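PDB 3DWA: subtilase cytotoxin, subunit B from Escherichia coli, which forms the pentameric B part of an AB5 toxin and probably recognises cell-surface glycans carrying a non-human sugar, so delivering the toxic A subunit. Local coordinates for residues P28-E33 with N95-L100. Numbering follows the deposited sequence.
Sequences PYFCIE and NALVGL
Leu97 reaches across to Phe30 and Ile32 with a single methyl, CD2. Its CG lies anti to the backbone N (chi1 -174°), which carries the branch out from strand 96-102 toward strand 27-35. Leu97 CD2 is 3.8 Å from Phe30 CZ, at the far end of the ring. It comes to the ring obliquely. The same Leu97 CD2 lies 3.9 Å from Ile32 CD1, and these two side chains cross at about a right angle. The extended chi2 of Ile32 (178°) puts CD1 at the end of a straight arm. Its other branch turns back to Phe30, two residues earlier on the same side of the strand: Ile32 CG2 sits in the ring plane at the edge of Phe30, 3.9 Å from Phe30 CE1. One ring and two branched chains thus form a small, wholly apolar cluster, tied together by van der Waals contact.

Packing is looser beside it. Leu100 CD2 stays 4.7 Å from Ile32 CD1. At the outer ends, Glu33 and Asn95 are partly exposed and do not meet across the contact. Asn95 ND2 instead makes a hydrogen bond to Ser43 O.

All three touching residues are buried near the centre of the chain. Tyr61 of helix 57-70 meets the Phe30 ring edge-to-face, and Leu97 also packs on Ala44 and Ile76. The two strands are not paired with each other; they meet through side chains alone. This is part of the apolar core between a curled antiparallel sheet and the helix packed on it, as in the OB-fold of AB5 toxin B subunits.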
ATOM      1  N   PRO C  28      -0.092 -12.008  12.955  1.00 25.49           N
ATOM      2  CA  PRO C  28       0.163 -10.596  13.174  1.00 23.89           C
ATOM      3  C   PRO C  28      -1.070  -9.931  13.826  1.00 22.77           C
ATOM      4  O   PRO C  28      -2.194 -10.325  13.538  1.00 20.53           O
ATOM      5  CB  PRO C  28       0.330 -10.055  11.747  1.00 23.23           C
ATOM      6  CG  PRO C  28      -0.423 -11.007  10.890  1.00 24.63           C
ATOM      7  CD  PRO C  28      -0.132 -12.329  11.508  1.00 25.18           C
ATOM      8  N   TYR C  29      -0.848  -8.948  14.707  1.00 21.99           N
ATOM      9  CA  TYR C  29      -1.963  -8.105  15.220  1.00 21.13           C
ATOM     10  C   TYR C  29      -1.510  -6.647  15.343  1.00 20.61           C
ATOM     11  O   TYR C  29      -0.313  -6.359  15.268  1.00 20.08           O
ATOM     12  CB  TYR C  29      -2.486  -8.591  16.609  1.00 21.57           C
ATOM     13  CG  TYR C  29      -1.506  -8.311  17.726  1.00 19.66           C
ATOM     14  CD1 TYR C  29      -1.505  -7.076  18.421  1.00 21.25           C
ATOM     15  CD2 TYR C  29      -0.605  -9.266  18.095  1.00 18.54           C
ATOM     16  CE1 TYR C  29      -0.573  -6.820  19.422  1.00 18.46           C
ATOM     17  CE2 TYR C  29       0.316  -9.044  19.088  1.00 19.67           C
ATOM     18  CZ  TYR C  29       0.314  -7.819  19.761  1.00 20.04           C
ATOM     19  OH  TYR C  29       1.254  -7.623  20.724  1.00 21.01           O
ATOM     20  N   PHE C  30      -2.469  -5.734  15.490  1.00 19.84           N
ATOM     21  CA  PHE C  30      -2.152  -4.357  15.870  1.00 20.29           C
ATOM     22  C   PHE C  30      -3.213  -3.917  16.884  1.00 20.87           C
ATOM     23  O   PHE C  30      -4.306  -4.493  16.946  1.00 21.31           O
ATOM     24  CB  PHE C  30      -2.046  -3.404  14.628  1.00 17.79           C
ATOM     25  CG  PHE C  30      -3.384  -3.011  14.039  1.00 19.65           C
ATOM     26  CD1 PHE C  30      -4.006  -1.818  14.430  1.00 12.76           C
ATOM     27  CD2 PHE C  30      -4.011  -3.823  13.076  1.00 14.08           C
ATOM     28  CE1 PHE C  30      -5.269  -1.472  13.922  1.00 15.35           C
ATOM     29  CE2 PHE C  30      -5.256  -3.489  12.572  1.00 16.44           C
ATOM     30  CZ  PHE C  30      -5.882  -2.293  12.979  1.00 18.49           C
ATOM     31  N   CYS C  31      -2.882  -2.920  17.685  1.00 22.68           N
ATOM     32  CA  CYS C  31      -3.775  -2.395  18.689  1.00 22.43           C
ATOM     33  C   CYS C  31      -3.659  -0.880  18.558  1.00 21.86           C
ATOM     34  O   CYS C  31      -2.575  -0.361  18.328  1.00 20.49           O
ATOM     35  CB  CYS C  31      -3.357  -2.908  20.100  1.00 23.25           C
ATOM     36  SG  CYS C  31      -4.581  -2.500  21.441  1.00 30.60           S
ATOM     37  N   ILE C  32      -4.779  -0.175  18.637  1.00 21.14           N
ATOM     38  CA  ILE C  32      -4.746   1.293  18.678  1.00 21.47           C
ATOM     39  C   ILE C  32      -5.247   1.802  20.026  1.00 22.78           C
ATOM     40  O   ILE C  32      -5.999   1.123  20.692  1.00 21.99           O
ATOM     41  CB  ILE C  32      -5.610   1.908  17.559  1.00 20.39           C
ATOM     42  CG1 ILE C  32      -7.024   1.334  17.615  1.00 21.21           C
ATOM     43  CG2 ILE C  32      -4.966   1.662  16.181  1.00 18.33           C
ATOM     44  CD1 ILE C  32      -7.961   1.922  16.590  1.00 20.45           C
ATOM     45  N   GLU C  33      -4.814   2.996  20.426  1.00 24.62           N
ATOM     46  CA  GLU C  33      -5.447   3.671  21.542  1.00 25.84           C
ATOM     47  C   GLU C  33      -5.949   4.999  21.021  1.00 25.55           C
ATOM     48  O   GLU C  33      -5.329   5.625  20.161  1.00 24.96           O
ATOM     49  CB  GLU C  33      -4.487   3.841  22.716  1.00 27.36           C
ATOM     50  CG  GLU C  33      -5.088   4.531  23.961  1.00 33.13           C
ATOM     51  CD  GLU C  33      -4.077   5.491  24.600  1.00 43.24           C
ATOM     52  OE1 GLU C  33      -2.939   5.048  24.932  1.00 46.50           O
ATOM     53  OE2 GLU C  33      -4.400   6.696  24.732  1.00 46.84           O
ATOM     54  N   ASN C  95     -10.815  -6.063  23.678  1.00 21.99           N
ATOM     55  CA  ASN C  95     -11.630  -5.522  22.587  1.00 21.31           C
ATOM     56  C   ASN C  95     -11.107  -5.847  21.200  1.00 21.44           C
ATOM     57  O   ASN C  95      -9.965  -5.554  20.892  1.00 21.02           O
ATOM     58  CB  ASN C  95     -11.832  -3.994  22.669  1.00 20.40           C
ATOM     59  CG  ASN C  95     -12.496  -3.529  23.985  1.00 23.70           C
ATOM     60  OD1 ASN C  95     -13.204  -4.295  24.654  1.00 18.84           O
ATOM     61  ND2 ASN C  95     -12.221  -2.273  24.373  1.00 22.80           N
ATOM     62  N   ALA C  96     -11.969  -6.415  20.353  1.00 21.25           N
ATOM     63  CA  ALA C  96     -11.684  -6.499  18.929  1.00 21.17           C
ATOM     64  C   ALA C  96     -12.128  -5.214  18.277  1.00 21.27           C
ATOM     65  O   ALA C  96     -13.174  -4.672  18.616  1.00 21.09           O
ATOM     66  CB  ALA C  96     -12.420  -7.709  18.283  1.00 21.79           C
ATOM     67  N   LEU C  97     -11.314  -4.720  17.340  1.00 21.85           N
ATOM     68  CA  LEU C  97     -11.682  -3.640  16.423  1.00 21.44           C
ATOM     69  C   LEU C  97     -12.514  -4.219  15.285  1.00 21.13           C
ATOM     70  O   LEU C  97     -12.098  -5.178  14.618  1.00 22.28           O
ATOM     71  CB  LEU C  97     -10.397  -2.990  15.857  1.00 21.44           C
ATOM     72  CG  LEU C  97     -10.594  -1.742  14.982  1.00 23.56           C
ATOM     73  CD1 LEU C  97     -11.495  -0.680  15.640  1.00 17.87           C
ATOM     74  CD2 LEU C  97      -9.232  -1.164  14.490  1.00 21.38           C
ATOM     75  N   VAL C  98     -13.679  -3.645  15.047  1.00 21.22           N
ATOM     76  CA  VAL C  98     -14.623  -4.249  14.118  1.00 21.31           C
ATOM     77  C   VAL C  98     -15.091  -3.278  13.066  1.00 20.59           C
ATOM     78  O   VAL C  98     -15.883  -3.641  12.194  1.00 19.92           O
ATOM     79  CB  VAL C  98     -15.820  -5.034  14.855  1.00 21.98           C
ATOM     80  CG1 VAL C  98     -15.265  -5.972  15.908  1.00 22.38           C
ATOM     81  CG2 VAL C  98     -16.902  -4.094  15.473  1.00 21.33           C
ATOM     82  N   GLY C  99     -14.571  -2.054  13.114  1.00 19.87           N
ATOM     83  CA  GLY C  99     -14.993  -1.040  12.175  1.00 19.65           C
ATOM     84  C   GLY C  99     -14.493   0.352  12.513  1.00 19.88           C
ATOM     85  O   GLY C  99     -14.069   0.598  13.641  1.00 19.51           O
ATOM     86  N   LEU C 100     -14.574   1.267  11.546  1.00 19.65           N
ATOM     87  CA  LEU C 100     -14.143   2.683  11.734  1.00 19.11           C
ATOM     88  C   LEU C 100     -14.969   3.559  10.818  1.00 19.91           C
ATOM     89  O   LEU C 100     -15.383   3.105   9.732  1.00 19.93           O
ATOM     90  CB  LEU C 100     -12.659   2.850  11.322  1.00 19.31           C
ATOM     91  CG  LEU C 100     -11.551   2.112  12.089  1.00 20.00           C
ATOM     92  CD1 LEU C 100     -10.265   1.928  11.276  1.00 15.84           C
ATOM     93  CD2 LEU C 100     -11.261   2.873  13.425  1.00 18.78           C
TER